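Local coordinates for protein 3-oxosteroid 1-dehydrogenase (Sterolibacterium denitrificans, PDB 7P18) that probably catalyses the FAD-dependent 1-dehydrogenation of 3-oxosteroids, turning them into 3-oxo-Delta(1)-steroids and passing the electrons to an acceptor, at residues A[114-120]-A[461-467]; A[231-237]-A[248-253]; A[291-295]-A[332-336]. All blocks are in the same frame, centred on the assembly; numbering follows the deposited sequence.

Contact 1 (A[114-120]-A[461-467]); sequences RYPDYYQ and NVFDRYY. With ANB (androsta-1,4-diene-3,17-dione), chain D; PEG (di(hydroxyethyl)ether), chain F.
Asn461 OD1, set against the side chain of Gln120, is gripped by three donors: Asp464 N at 3.1 Å, Phe463 N in a weak, bent bond, and, also weakly, a water that donates to Tyr118 O and accepts from Gln120 N. Asparagine suits this N-cap of helix 462-466 because its short amide folds back onto the first N-H groups, and the water ties the cap to the 114-120 loop. Tyr466, with CG anti to the backbone N (chi1 -176°), turns one face to two CH-pi donors, Tyr115 CA and Pro116 CD, the first 4.1 Å from the ring centroid. Tyr466 CE2 lies over the centre of the Tyr115 ring, 3.7 Å from Tyr115 CG. Tyr467 points its edge at the Tyr115 face in an offset edge-to-face pair, planes at 88°, and Tyr467 OH donates to Tyr115 OH over 2.9 Å. Phe463 leans over the rim of one Tyr118 face, its CE1 3.3 Å from Tyr118 CE1, and Tyr118 OH is bonded to Tyr363. Tyr115 OH comes 3.4 Å from C19 of the bound androstadienedione, so Tyr115 belongs to the wall of the steroid pocket, with Tyr466 and Tyr467 backing it as an aromatic cluster.

Contact 2 (A[231-237]-A[248-253]); sequences TPFESLI and GIVVKR. With FAD (flavin-adenine dinucleotide), chain C.
Strands 233-237 and 248-253 run antiparallel at 156°, and two residues, Glu234 and Ser235, are set against the single Val250, a classic beta bulge. Val250 O takes Glu234 N at 2.8 Å, in the carbonyl plane, and Ser235 N more weakly; Val250 N returns a bond to Ser235 O. Past the bulge, Ile237 N binds Gly248 O. Glycine suits that position, since a beta carbon there would probably come tight against Ile237 CD1.

Phe233 has CG anti to its backbone N (chi1 166°), which swings the ring back until Ser235 N stands 3.5 Å above the ring plane, over its centre. Ile249 CG2 meets the edge of the same ring, 3.8 Å from Phe233 CE2, and Ile249 also rests on Ile11 and Val13 of strand 10-13. This beta hairpin belongs to a Rossmann-type FAD-binding domain, where its backbone reads the Watson-Crick edge of the adenine as a pairing base would: Phe233 N donates to FAD N1A at 2.9 Å while FAD N6A donates to Phe233 O at 3.1 Å.

On the face bearing Ser235, its OG lies 3.3 Å from Val250 CG2. The methyl of Thr231 packs, CG2 being 3.6 Å from Val251 CG2, while its hydroxyl OG1 is bonded to Leu229 O and accepts weakly from Arg253 NH1 at 3.4 Å. With an alanine here, Leu229 O and Arg253 NH1 are likely to lose this partner and a gap to open beside Val251 CG2. Glu234 OE2 lies alongside the aliphatic start of Lys252, near CB, although the charged ends do not meet.

Contact 3 (A[291-295]-A[332-336]); sequences AWSAT and AAQTG
Trp292 and Gln334 run alongside each other in the same direction, with indole and amide planes 42° apart. Neither flat group stacks on the other: Gln334 OE1 comes to the edge of the indole, near its plane, 4.0 Å from Trp292 CD1. The other end of the amide, Gln334 NE2, passes 3.7 Å from Trp292 CA and is bonded to Asp492 OD2 and to Ser325 OG, which also bonds Trp292 O. Glutamine suits the place because its long stem can pass the 3-10 segment 291-292 before presenting an amide. With CG anti to the carbonyl carbon (chi1 -62°) and the chain extended beyond it, the stem runs past Ala291 O, which sits 3.1 Å from Gln334 CG.

The backbones meet directly as well. Gln334 N donates to Ser293 O at 3.1 Å, with an N-H...O angle of 156°, and Gln334 O in turn receives a CA-H...O contact from Ala294 CA at 3.2 Å. A water donates both to Ala294 O and to Gln334 O, spanning the two segments. Alanine fits on both sides here: Ala294 is small enough to lie between Gln334 O and the flavin cofactor, which it touches, and Ala333 CB approaches Thr295 O to 3.6 Å. Ser293 shapes its own segment, for its OG accepts from Thr295 N in an ST turn and is tied to Asp495.

Turning the amide of Gln334 over would probably set its oxygen against the carboxylate of Asp492, which implies that Asp492 and Ser325 together probably fix which way the amide faces.

In the fold
Contact 3 is the buried one, about 12 Å from the chain centre, whereas contacts 1 and 2 are partly buried and lie on opposite sides of that centre, their own centres about 43 Å apart. They share no helix or strand, and along the chain contacts 2 and 3 follow one another inside the span closed by contact 1. Their chemistry follows their place: contact 1 is a cluster of rings, of which Tyr115 reaches the steroid, paired strands offer backbone groups to the adenine in contact 2, and main-chain and amide bonds prevail in contact 3. Helix 302-309, which follows the loop of contact 3, packs on Phe233 of contact 2, and both contacts touch the one FAD.

Contact 1 (A[114-120]-A[461-467])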
loop_
_atom_site.group_PDB
_atom_site.type_symbol
_atom_site.label_atom_id
_atom_site.label_comp_id
_atom_site.label_asym_id
_atom_site.label_seq_id
_atom_site.Cartn_x
_atom_site.Cartn_y
_atom_site.Cartn_z
ATOM N N ARG A 114 -4.109 -18.250 -2.728
ATOM C CA ARG A 114 -2.728 -18.784 -2.538
ATOM C C ARG A 114 -1.799 -17.760 -1.876
ATOM O O ARG A 114 -0.586 -18.060 -1.733
ATOM C CB ARG A 114 -2.162 -19.212 -3.897
ATOM C CG ARG A 114 -2.962 -20.301 -4.592
ATOM C CD ARG A 114 -2.534 -20.425 -6.053
ATOM N NE ARG A 114 -1.122 -20.759 -6.130
ATOM C CZ ARG A 114 -0.339 -20.539 -7.175
ATOM N NH1 ARG A 114 -0.826 -20.024 -8.296
ATOM N NH2 ARG A 114 0.939 -20.872 -7.090
ATOM N N TYR A 115 -2.301 -16.585 -1.517
ATOM C CA TYR A 115 -1.449 -15.461 -1.043
ATOM C C TYR A 115 -1.263 -15.644 0.457
ATOM O O TYR A 115 -2.173 -15.362 1.209
ATOM C CB TYR A 115 -2.108 -14.128 -1.348
ATOM C CG TYR A 115 -1.157 -12.972 -1.512
ATOM C CD1 TYR A 115 0.027 -12.859 -0.782
ATOM C CD2 TYR A 115 -1.475 -11.978 -2.408
ATOM C CE1 TYR A 115 0.891 -11.783 -0.985
ATOM C CE2 TYR A 115 -0.614 -10.913 -2.637
ATOM C CZ TYR A 115 0.551 -10.806 -1.911
ATOM O OH TYR A 115 1.336 -9.723 -2.207
ATOM N N PRO A 116 -0.103 -16.124 0.943
ATOM C CA PRO A 116 0.068 -16.404 2.360
ATOM C C PRO A 116 0.142 -15.147 3.222
ATOM O O PRO A 116 0.595 -14.108 2.740
ATOM C CB PRO A 116 1.416 -17.135 2.453
ATOM C CG PRO A 116 1.715 -17.495 1.020
ATOM C CD PRO A 116 1.119 -16.396 0.199
ATOM N N ASP A 117 -0.330 -15.271 4.470
ATOM C CA ASP A 117 -0.066 -14.243 5.510
ATOM C C ASP A 117 1.453 -13.992 5.598
ATOM O O ASP A 117 2.260 -14.902 5.337
ATOM C CB ASP A 117 -0.635 -14.674 6.849
ATOM C CG ASP A 117 -2.152 -14.647 6.902
ATOM O OD1 ASP A 117 -2.779 -14.034 5.997
ATOM O OD2 ASP A 117 -2.678 -15.231 7.851
ATOM N N TYR A 118 1.857 -12.788 5.992
ATOM C CA TYR A 118 3.296 -12.398 5.927
ATOM C C TYR A 118 4.148 -13.050 7.006
ATOM O O TYR A 118 5.363 -13.028 6.872
ATOM C CB TYR A 118 3.393 -10.870 5.929
ATOM C CG TYR A 118 3.044 -10.224 4.606
ATOM C CD1 TYR A 118 2.449 -10.911 3.550
ATOM C CD2 TYR A 118 3.301 -8.880 4.417
ATOM C CE1 TYR A 118 2.113 -10.281 2.362
ATOM C CE2 TYR A 118 2.993 -8.238 3.232
ATOM C CZ TYR A 118 2.421 -8.941 2.188
ATOM O OH TYR A 118 2.113 -8.253 1.043
ATOM N N TYR A 119 3.577 -13.480 8.133
ATOM C CA TYR A 119 4.348 -13.967 9.290
ATOM C C TYR A 119 3.995 -15.438 9.535
ATOM O O TYR A 119 3.203 -15.755 10.433
ATOM C CB TYR A 119 4.079 -13.129 10.544
ATOM C CG TYR A 119 4.298 -11.644 10.418
ATOM C CD1 TYR A 119 5.511 -11.100 10.000
ATOM C CD2 TYR A 119 3.291 -10.763 10.755
ATOM C CE1 TYR A 119 5.680 -9.718 9.889
ATOM C CE2 TYR A 119 3.455 -9.391 10.660
ATOM C CZ TYR A 119 4.673 -8.866 10.278
ATOM O OH TYR A 119 4.793 -7.508 10.211
ATOM N N GLN A 120 4.522 -16.334 8.699
ATOM C CA GLN A 120 4.134 -17.758 8.756
ATOM C C GLN A 120 4.638 -18.364 10.079
ATOM O O GLN A 120 4.082 -19.392 10.505
ATOM C CB GLN A 120 4.695 -18.510 7.553
ATOM C CG GLN A 120 3.977 -18.162 6.259
ATOM C CD GLN A 120 2.528 -18.570 6.249
ATOM O OE1 GLN A 120 2.207 -19.711 6.520
ATOM N NE2 GLN A 120 1.634 -17.610 5.980
ATOM N N ASN A 461 10.118 -20.265 3.783
ATOM C CA ASN A 461 8.690 -20.385 4.144
ATOM C C ASN A 461 7.840 -20.091 2.918
ATOM O O ASN A 461 8.392 -19.567 1.952
ATOM C CB ASN A 461 8.360 -19.456 5.312
ATOM C CG ASN A 461 8.455 -18.009 4.908
ATOM O OD1 ASN A 461 7.593 -17.495 4.185
ATOM N ND2 ASN A 461 9.519 -17.365 5.326
ATOM N N VAL A 462 6.527 -20.370 2.979
ATOM C CA VAL A 462 5.613 -20.291 1.801
ATOM C C VAL A 462 5.391 -18.841 1.376
ATOM O O VAL A 462 5.105 -18.633 0.208
ATOM C CB VAL A 462 4.283 -21.024 2.035
ATOM C CG1 VAL A 462 4.551 -22.506 2.213
ATOM C CG2 VAL A 462 3.485 -20.437 3.192
ATOM N N PHE A 463 5.523 -17.861 2.273
ATOM C CA PHE A 463 5.379 -16.447 1.854
ATOM C C PHE A 463 6.519 -16.112 0.890
ATOM O O PHE A 463 6.258 -15.646 -0.241
ATOM C CB PHE A 463 5.325 -15.466 3.033
ATOM C CG PHE A 463 5.503 -14.062 2.550
ATOM C CD1 PHE A 463 4.499 -13.402 1.864
ATOM C CD2 PHE A 463 6.741 -13.460 2.639
ATOM C CE1 PHE A 463 4.708 -12.131 1.351
ATOM C CE2 PHE A 463 6.948 -12.198 2.111
ATOM C CZ PHE A 463 5.931 -11.532 1.489
ATOM N N ASP A 464 7.758 -16.329 1.307
ATOM C CA ASP A 464 8.954 -16.055 0.463
ATOM C C ASP A 464 8.781 -16.727 -0.907
ATOM O O ASP A 464 8.954 -16.071 -1.952
ATOM C CB ASP A 464 10.238 -16.587 1.084
ATOM C CG ASP A 464 10.760 -15.860 2.304
ATOM O OD1 ASP A 464 9.965 -15.197 2.963
ATOM O OD2 ASP A 464 11.924 -16.089 2.629
ATOM N N ARG A 465 8.369 -17.993 -0.915
ATOM C CA ARG A 465 8.330 -18.813 -2.157
ATOM C C ARG A 465 7.169 -18.400 -3.056
ATOM O O ARG A 465 7.243 -18.683 -4.242
ATOM C CB ARG A 465 8.240 -20.294 -1.798
ATOM C CG ARG A 465 9.471 -20.799 -1.066
ATOM C CD ARG A 465 9.546 -22.291 -0.974
ATOM N NE ARG A 465 8.523 -22.931 -0.172
ATOM C CZ ARG A 465 8.642 -23.270 1.116
ATOM N NH1 ARG A 465 9.718 -22.957 1.816
ATOM N NH2 ARG A 465 7.649 -23.906 1.716
ATOM N N TYR A 466 6.157 -17.694 -2.549
ATOM C CA TYR A 466 4.997 -17.250 -3.354
ATOM C C TYR A 466 5.466 -16.462 -4.588
ATOM O O TYR A 466 4.851 -16.587 -5.646
ATOM C CB TYR A 466 4.027 -16.431 -2.505
ATOM C CG TYR A 466 2.760 -16.008 -3.201
ATOM C CD1 TYR A 466 1.838 -16.925 -3.683
ATOM C CD2 TYR A 466 2.463 -14.668 -3.364
ATOM C CE1 TYR A 466 0.677 -16.514 -4.328
ATOM C CE2 TYR A 466 1.307 -14.237 -3.996
ATOM C CZ TYR A 466 0.407 -15.168 -4.486
ATOM O OH TYR A 466 -0.715 -14.654 -5.067
ATOM N N TYR A 467 6.473 -15.602 -4.440
ATOM C CA TYR A 467 6.996 -14.732 -5.512
ATOM C C TYR A 467 8.363 -15.231 -5.988
ATOM O O TYR A 467 9.063 -14.458 -6.659
ATOM C CB TYR A 467 7.002 -13.278 -5.026
ATOM C CG TYR A 467 5.659 -12.589 -5.044
ATOM C CD1 TYR A 467 4.827 -12.587 -6.155
ATOM C CD2 TYR A 467 5.241 -11.866 -3.933
ATOM C CE1 TYR A 467 3.608 -11.915 -6.164
ATOM C CE2 TYR A 467 4.032 -11.183 -3.924
ATOM C CZ TYR A 467 3.196 -11.242 -5.022
ATOM O OH TYR A 467 2.036 -10.545 -4.947
HETATM C C1 ANB D . 1.245 -4.199 -1.999
HETATM C C10 ANB D . 0.895 -5.409 -2.811
HETATM C C11 ANB D . 1.825 -4.283 -4.980
HETATM C C12 ANB D . 1.740 -4.138 -6.506
HETATM C C13 ANB D . 1.528 -5.490 -7.164
HETATM C C14 ANB D . 0.217 -6.071 -6.615
HETATM C C15 ANB D . -0.094 -7.235 -7.566
HETATM C C16 ANB D . 0.373 -6.723 -8.940
HETATM C C17 ANB D . 1.240 -5.514 -8.658
HETATM C C18 ANB D . 2.746 -6.429 -6.992
HETATM C C19 ANB D . 2.066 -6.417 -2.644
HETATM C C2 ANB D . 0.876 -4.015 -0.731
HETATM C C3 ANB D . -0.161 -4.850 -0.127
HETATM C C4 ANB D . -0.866 -5.709 -1.070
HETATM C C5 ANB D . -0.371 -6.039 -2.272
HETATM C C6 ANB D . -1.010 -7.121 -3.096
HETATM C C7 ANB D . -1.103 -6.786 -4.578
HETATM C C8 ANB D . 0.244 -6.317 -5.110
HETATM C C9 ANB D . 0.661 -5.049 -4.329
HETATM O O1 ANB D . -0.439 -4.801 1.079
HETATM O O2 ANB D . 1.641 -4.732 -9.489
HETATM C C1 PEG F . -6.471 -20.603 -6.877
HETATM O O1 PEG F . -5.730 -21.678 -6.314
HETATM C C2 PEG F . -5.582 -19.482 -7.353
HETATM O O2 PEG F . -6.167 -18.210 -7.066
HETATM C C3 PEG F . -5.668 -17.582 -5.876
HETATM C C4 PEG F . -4.268 -17.083 -6.059
HETATM O O4 PEG F . -3.814 -16.235 -5.009
HETATM O O HOH W 1 6.504 -15.829 6.577
#

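Contact 2 (A[231-237]-A[248-253])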
loop_
_atom_site.group_PDB
_atom_site.type_symbol
_atom_site.label_atom_id
_atom_site.label_comp_id
_atom_site.label_asym_id
_atom_site.label_seq_id
_atom_site.Cartn_x
_atom_site.Cartn_y
_atom_site.Cartn_z
ATOM N N THR A 231 -10.657 20.967 -2.984
ATOM C CA THR A 231 -11.305 21.538 -1.776
ATOM C C THR A 231 -10.593 21.014 -0.539
ATOM O O THR A 231 -11.113 20.153 0.167
ATOM C CB THR A 231 -12.813 21.238 -1.757
ATOM O OG1 THR A 231 -13.397 21.765 -2.948
ATOM C CG2 THR A 231 -13.514 21.850 -0.566
ATOM N N PRO A 232 -9.377 21.504 -0.252
ATOM C CA PRO A 232 -8.621 21.051 0.906
ATOM C C PRO A 232 -9.234 21.482 2.244
ATOM O O PRO A 232 -9.581 22.658 2.427
ATOM C CB PRO A 232 -7.248 21.717 0.748
ATOM C CG PRO A 232 -7.515 22.923 -0.134
ATOM C CD PRO A 232 -8.635 22.505 -1.045
ATOM N N PHE A 233 -9.313 20.530 3.171
ATOM C CA PHE A 233 -9.439 20.817 4.608
ATOM C C PHE A 233 -8.309 21.737 5.036
ATOM O O PHE A 233 -7.135 21.496 4.659
ATOM C CB PHE A 233 -9.441 19.502 5.398
ATOM C CG PHE A 233 -9.232 19.679 6.871
ATOM C CD1 PHE A 233 -7.957 19.811 7.375
ATOM C CD2 PHE A 233 -10.311 19.654 7.753
ATOM C CE1 PHE A 233 -7.754 19.950 8.732
ATOM C CE2 PHE A 233 -10.096 19.779 9.111
ATOM C CZ PHE A 233 -8.828 19.939 9.594
ATOM N N GLU A 234 -8.632 22.707 5.894
ATOM C CA GLU A 234 -7.652 23.570 6.587
ATOM C C GLU A 234 -7.708 23.440 8.102
ATOM O O GLU A 234 -6.655 23.487 8.732
ATOM C CB GLU A 234 -7.990 25.046 6.347
ATOM C CG GLU A 234 -7.744 25.523 4.957
ATOM C CD GLU A 234 -7.666 27.040 4.852
ATOM O OE1 GLU A 234 -7.940 27.784 5.881
ATOM O OE2 GLU A 234 -7.320 27.462 3.742
ATOM N N SER A 235 -8.895 23.391 8.697
ATOM C CA SER A 235 -8.989 23.420 10.174
ATOM C C SER A 235 -10.326 22.847 10.657
ATOM O O SER A 235 -11.257 22.697 9.889
ATOM C CB SER A 235 -8.741 24.821 10.691
ATOM O OG SER A 235 -9.762 25.681 10.225
ATOM N N LEU A 236 -10.377 22.523 11.929
ATOM C CA LEU A 236 -11.592 21.997 12.593
ATOM C C LEU A 236 -12.367 23.178 13.204
ATOM O O LEU A 236 -11.721 24.130 13.686
ATOM C CB LEU A 236 -11.123 21.027 13.685
ATOM C CG LEU A 236 -10.506 19.714 13.186
ATOM C CD1 LEU A 236 -9.775 18.979 14.311
ATOM C CD2 LEU A 236 -11.564 18.847 12.591
ATOM N N ILE A 237 -13.689 23.106 13.181
ATOM C CA ILE A 237 -14.580 24.009 13.974
ATOM C C ILE A 237 -14.946 23.263 15.269
ATOM O O ILE A 237 -15.356 22.111 15.193
ATOM C CB ILE A 237 -15.798 24.427 13.131
ATOM C CG1 ILE A 237 -15.327 25.113 11.838
ATOM C CG2 ILE A 237 -16.750 25.296 13.945
ATOM C CD1 ILE A 237 -16.399 25.333 10.801
ATOM N N GLY A 248 -17.692 20.935 12.770
ATOM C CA GLY A 248 -17.499 21.199 11.340
ATOM C C GLY A 248 -16.042 21.364 10.958
ATOM O O GLY A 248 -15.157 21.095 11.778
ATOM N N ILE A 249 -15.810 21.843 9.735
ATOM C CA ILE A 249 -14.446 22.117 9.223
ATOM C C ILE A 249 -14.461 23.439 8.457
ATOM O O ILE A 249 -15.514 23.817 7.957
ATOM C CB ILE A 249 -13.964 20.972 8.315
ATOM C CG1 ILE A 249 -14.811 20.826 7.051
ATOM C CG2 ILE A 249 -13.902 19.674 9.107
ATOM C CD1 ILE A 249 -14.259 19.855 6.017
ATOM N N VAL A 250 -13.287 24.034 8.320
ATOM C CA VAL A 250 -13.001 25.083 7.293
ATOM C C VAL A 250 -12.266 24.419 6.127
ATOM O O VAL A 250 -11.239 23.746 6.378
ATOM C CB VAL A 250 -12.140 26.209 7.882
ATOM C CG1 VAL A 250 -11.937 27.320 6.853
ATOM C CG2 VAL A 250 -12.730 26.740 9.197
ATOM N N VAL A 251 -12.755 24.636 4.914
ATOM C CA VAL A 251 -12.053 24.279 3.657
ATOM C C VAL A 251 -11.734 25.552 2.858
ATOM O O VAL A 251 -12.238 26.647 3.189
ATOM C CB VAL A 251 -12.873 23.302 2.807
ATOM C CG1 VAL A 251 -13.112 22.001 3.575
ATOM C CG2 VAL A 251 -14.189 23.928 2.315
ATOM N N LYS A 252 -10.883 25.385 1.858
ATOM C CA LYS A 252 -10.588 26.386 0.798
ATOM C C LYS A 252 -11.261 25.879 -0.473
ATOM O O LYS A 252 -10.852 24.848 -0.983
ATOM C CB LYS A 252 -9.077 26.568 0.686
ATOM C CG LYS A 252 -8.625 27.784 -0.100
ATOM C CD LYS A 252 -7.119 27.826 -0.338
ATOM C CE LYS A 252 -6.758 28.259 -1.747
ATOM N NZ LYS A 252 -5.486 29.016 -1.754
ATOM N N ARG A 253 -12.335 26.540 -0.903
ATOM C CA ARG A 253 -13.248 26.084 -1.986
ATOM C C ARG A 253 -13.373 27.222 -2.997
ATOM O O ARG A 253 -13.744 28.331 -2.572
ATOM C CB ARG A 253 -14.597 25.713 -1.367
ATOM C CG ARG A 253 -15.751 25.554 -2.341
ATOM C CD ARG A 253 -15.618 24.349 -3.218
ATOM N NE ARG A 253 -16.904 23.867 -3.674
ATOM C CZ ARG A 253 -17.059 22.897 -4.565
ATOM N NH1 ARG A 253 -15.998 22.308 -5.084
ATOM N NH2 ARG A 253 -18.270 22.532 -4.957
HETATM P PA FAD C . -5.122 7.872 0.623
HETATM O O1A FAD C . -5.575 6.679 -0.137
HETATM O O2A FAD C . -3.818 8.429 0.117
HETATM O O5B FAD C . -6.274 8.955 0.531
HETATM C C5B FAD C . -6.098 10.223 1.217
HETATM C C4B FAD C . -6.738 11.293 0.387
HETATM O O4B FAD C . -6.880 12.492 1.197
HETATM C C3B FAD C . -5.960 11.716 -0.877
HETATM O O3B FAD C . -6.802 11.711 -2.025
HETATM C C2B FAD C . -5.447 13.116 -0.528
HETATM O O2B FAD C . -5.184 13.913 -1.674
HETATM C C1B FAD C . -6.530 13.613 0.429
HETATM N N9A FAD C . -6.117 14.708 1.309
HETATM C C8A FAD C . -4.892 14.953 1.862
HETATM N N7A FAD C . -4.853 16.102 2.530
HETATM C C5A FAD C . -6.145 16.602 2.439
HETATM C C6A FAD C . -6.755 17.773 2.940
HETATM N N6A FAD C . -6.107 18.733 3.610
HETATM N N1A FAD C . -8.062 17.959 2.657
HETATM C C2A FAD C . -8.701 17.024 1.948
HETATM N N3A FAD C . -8.218 15.923 1.362
HETATM C C4A FAD C . -6.922 15.759 1.679
HETATM N N1 FAD C . -2.054 -1.199 1.037
HETATM C C2 FAD C . -2.845 -2.289 1.166
HETATM O O2 FAD C . -3.386 -2.560 2.253
HETATM N N3 FAD C . -3.102 -3.095 0.131
HETATM C C4 FAD C . -2.377 -3.043 -1.042
HETATM O O4 FAD C . -2.740 -3.740 -1.984
HETATM C C4X FAD C . -1.505 -1.936 -1.223
HETATM N N5 FAD C . -0.819 -1.826 -2.349
HETATM C C5X FAD C . -0.046 -0.701 -2.515
HETATM C C6 FAD C . 0.623 -0.508 -3.747
HETATM C C7 FAD C . 1.305 0.669 -4.026
HETATM C C7M FAD C . 1.989 0.867 -5.363
HETATM C C8 FAD C . 1.282 1.710 -3.081
HETATM C C8M FAD C . 1.995 3.020 -3.369
HETATM C C9 FAD C . 0.704 1.502 -1.844
HETATM C C9A FAD C . -0.015 0.328 -1.548
HETATM N N10 FAD C . -0.630 0.098 -0.307
HETATM C C10 FAD C . -1.421 -1.027 -0.112
HETATM C "C1'" FAD C . -0.678 1.151 0.713
HETATM C "C2'" FAD C . -2.010 1.924 0.598
HETATM O "O2'" FAD C . -2.244 2.422 -0.719
HETATM C "C3'" FAD C . -2.117 3.084 1.602
HETATM O "O3'" FAD C . -1.564 2.736 2.873
HETATM C "C4'" FAD C . -3.550 3.555 1.728
HETATM O "O4'" FAD C . -4.028 3.852 0.424
HETATM C "C5'" FAD C . -3.730 4.755 2.634
HETATM O "O5'" FAD C . -5.121 5.117 2.545
HETATM P P FAD C . -5.630 6.489 3.165
HETATM O O1P FAD C . -7.061 6.481 2.837
HETATM O O2P FAD C . -5.137 6.720 4.522
HETATM O O3P FAD C . -4.919 7.610 2.206
#

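Contact 3 (A[291-295]-A[332-336])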
loop_
_atom_site.group_PDB
_atom_site.type_symbol
_atom_site.label_atom_id
_atom_site.label_comp_id
_atom_site.label_asym_id
_atom_site.label_seq_id
_atom_site.Cartn_x
_atom_site.Cartn_y
_atom_site.Cartn_z
ATOM N N ALA A 291 11.100 12.340 -1.198
ATOM C CA ALA A 291 11.316 11.944 -2.608
ATOM C C ALA A 291 11.329 10.415 -2.725
ATOM O O ALA A 291 11.096 9.919 -3.810
ATOM C CB ALA A 291 12.644 12.510 -3.116
ATOM N N TRP A 292 11.650 9.697 -1.647
ATOM C CA TRP A 292 11.773 8.218 -1.702
ATOM C C TRP A 292 10.387 7.556 -1.655
ATOM O O TRP A 292 10.316 6.324 -1.889
ATOM C CB TRP A 292 12.648 7.712 -0.581
ATOM C CG TRP A 292 14.030 8.266 -0.584
ATOM C CD1 TRP A 292 14.680 8.867 -1.622
ATOM C CD2 TRP A 292 14.905 8.310 0.539
ATOM N NE1 TRP A 292 15.911 9.266 -1.213
ATOM C CE2 TRP A 292 16.080 8.968 0.098
ATOM C CE3 TRP A 292 14.817 7.919 1.883
ATOM C CZ2 TRP A 292 17.157 9.166 0.937
ATOM C CZ3 TRP A 292 15.905 8.095 2.698
ATOM C CH2 TRP A 292 17.050 8.718 2.239
ATOM N N SER A 293 9.331 8.318 -1.387
ATOM C CA SER A 293 7.969 7.773 -1.242
ATOM C C SER A 293 7.456 7.280 -2.592
ATOM O O SER A 293 7.821 7.865 -3.617
ATOM C CB SER A 293 7.036 8.787 -0.615
ATOM O OG SER A 293 5.764 8.184 -0.307
ATOM N N ALA A 294 6.568 6.271 -2.553
ATOM C CA ALA A 294 5.845 5.694 -3.702
ATOM C C ALA A 294 4.447 6.303 -3.823
ATOM O O ALA A 294 3.733 5.927 -4.715
ATOM C CB ALA A 294 5.768 4.195 -3.525
ATOM N N THR A 295 4.080 7.249 -2.963
ATOM C CA THR A 295 2.711 7.787 -2.874
ATOM C C THR A 295 2.509 8.930 -3.855
ATOM O O THR A 295 3.485 9.527 -4.355
ATOM C CB THR A 295 2.415 8.314 -1.470
ATOM O OG1 THR A 295 3.374 9.347 -1.167
ATOM C CG2 THR A 295 2.500 7.208 -0.432
ATOM N N ALA A 332 7.191 11.480 -10.543
ATOM C CA ALA A 332 7.063 12.222 -9.274
ATOM C C ALA A 332 7.210 11.263 -8.075
ATOM O O ALA A 332 7.692 11.714 -7.024
ATOM C CB ALA A 332 5.742 12.957 -9.262
ATOM N N ALA A 333 6.812 9.997 -8.219
ATOM C CA ALA A 333 6.905 8.972 -7.155
ATOM C C ALA A 333 7.979 7.941 -7.510
ATOM O O ALA A 333 8.168 7.704 -8.695
ATOM C CB ALA A 333 5.555 8.312 -6.987
ATOM N N GLN A 334 8.665 7.386 -6.517
ATOM C CA GLN A 334 9.575 6.237 -6.716
ATOM C C GLN A 334 8.736 4.946 -6.806
ATOM O O GLN A 334 7.610 4.893 -6.290
ATOM C CB GLN A 334 10.673 6.255 -5.668
ATOM C CG GLN A 334 11.509 7.527 -5.813
ATOM C CD GLN A 334 12.917 7.417 -5.312
ATOM O OE1 GLN A 334 13.713 8.337 -5.509
ATOM N NE2 GLN A 334 13.213 6.354 -4.582
ATOM N N THR A 335 9.264 3.936 -7.504
ATOM C CA THR A 335 8.574 2.640 -7.701
ATOM C C THR A 335 8.942 1.705 -6.555
ATOM O O THR A 335 10.160 1.449 -6.304
ATOM C CB THR A 335 8.950 2.008 -9.043
ATOM O OG1 THR A 335 8.536 2.921 -10.052
ATOM C CG2 THR A 335 8.218 0.703 -9.282
ATOM N N GLY A 336 7.925 1.154 -5.877
ATOM C CA GLY A 336 8.209 0.169 -4.819
ATOM C C GLY A 336 8.534 -1.202 -5.397
ATOM O O GLY A 336 7.955 -1.572 -6.441
HETATM O O HOH W 2 8.765 10.839 -4.820
HETATM O O HOH W 3 5.033 4.532 -6.981
#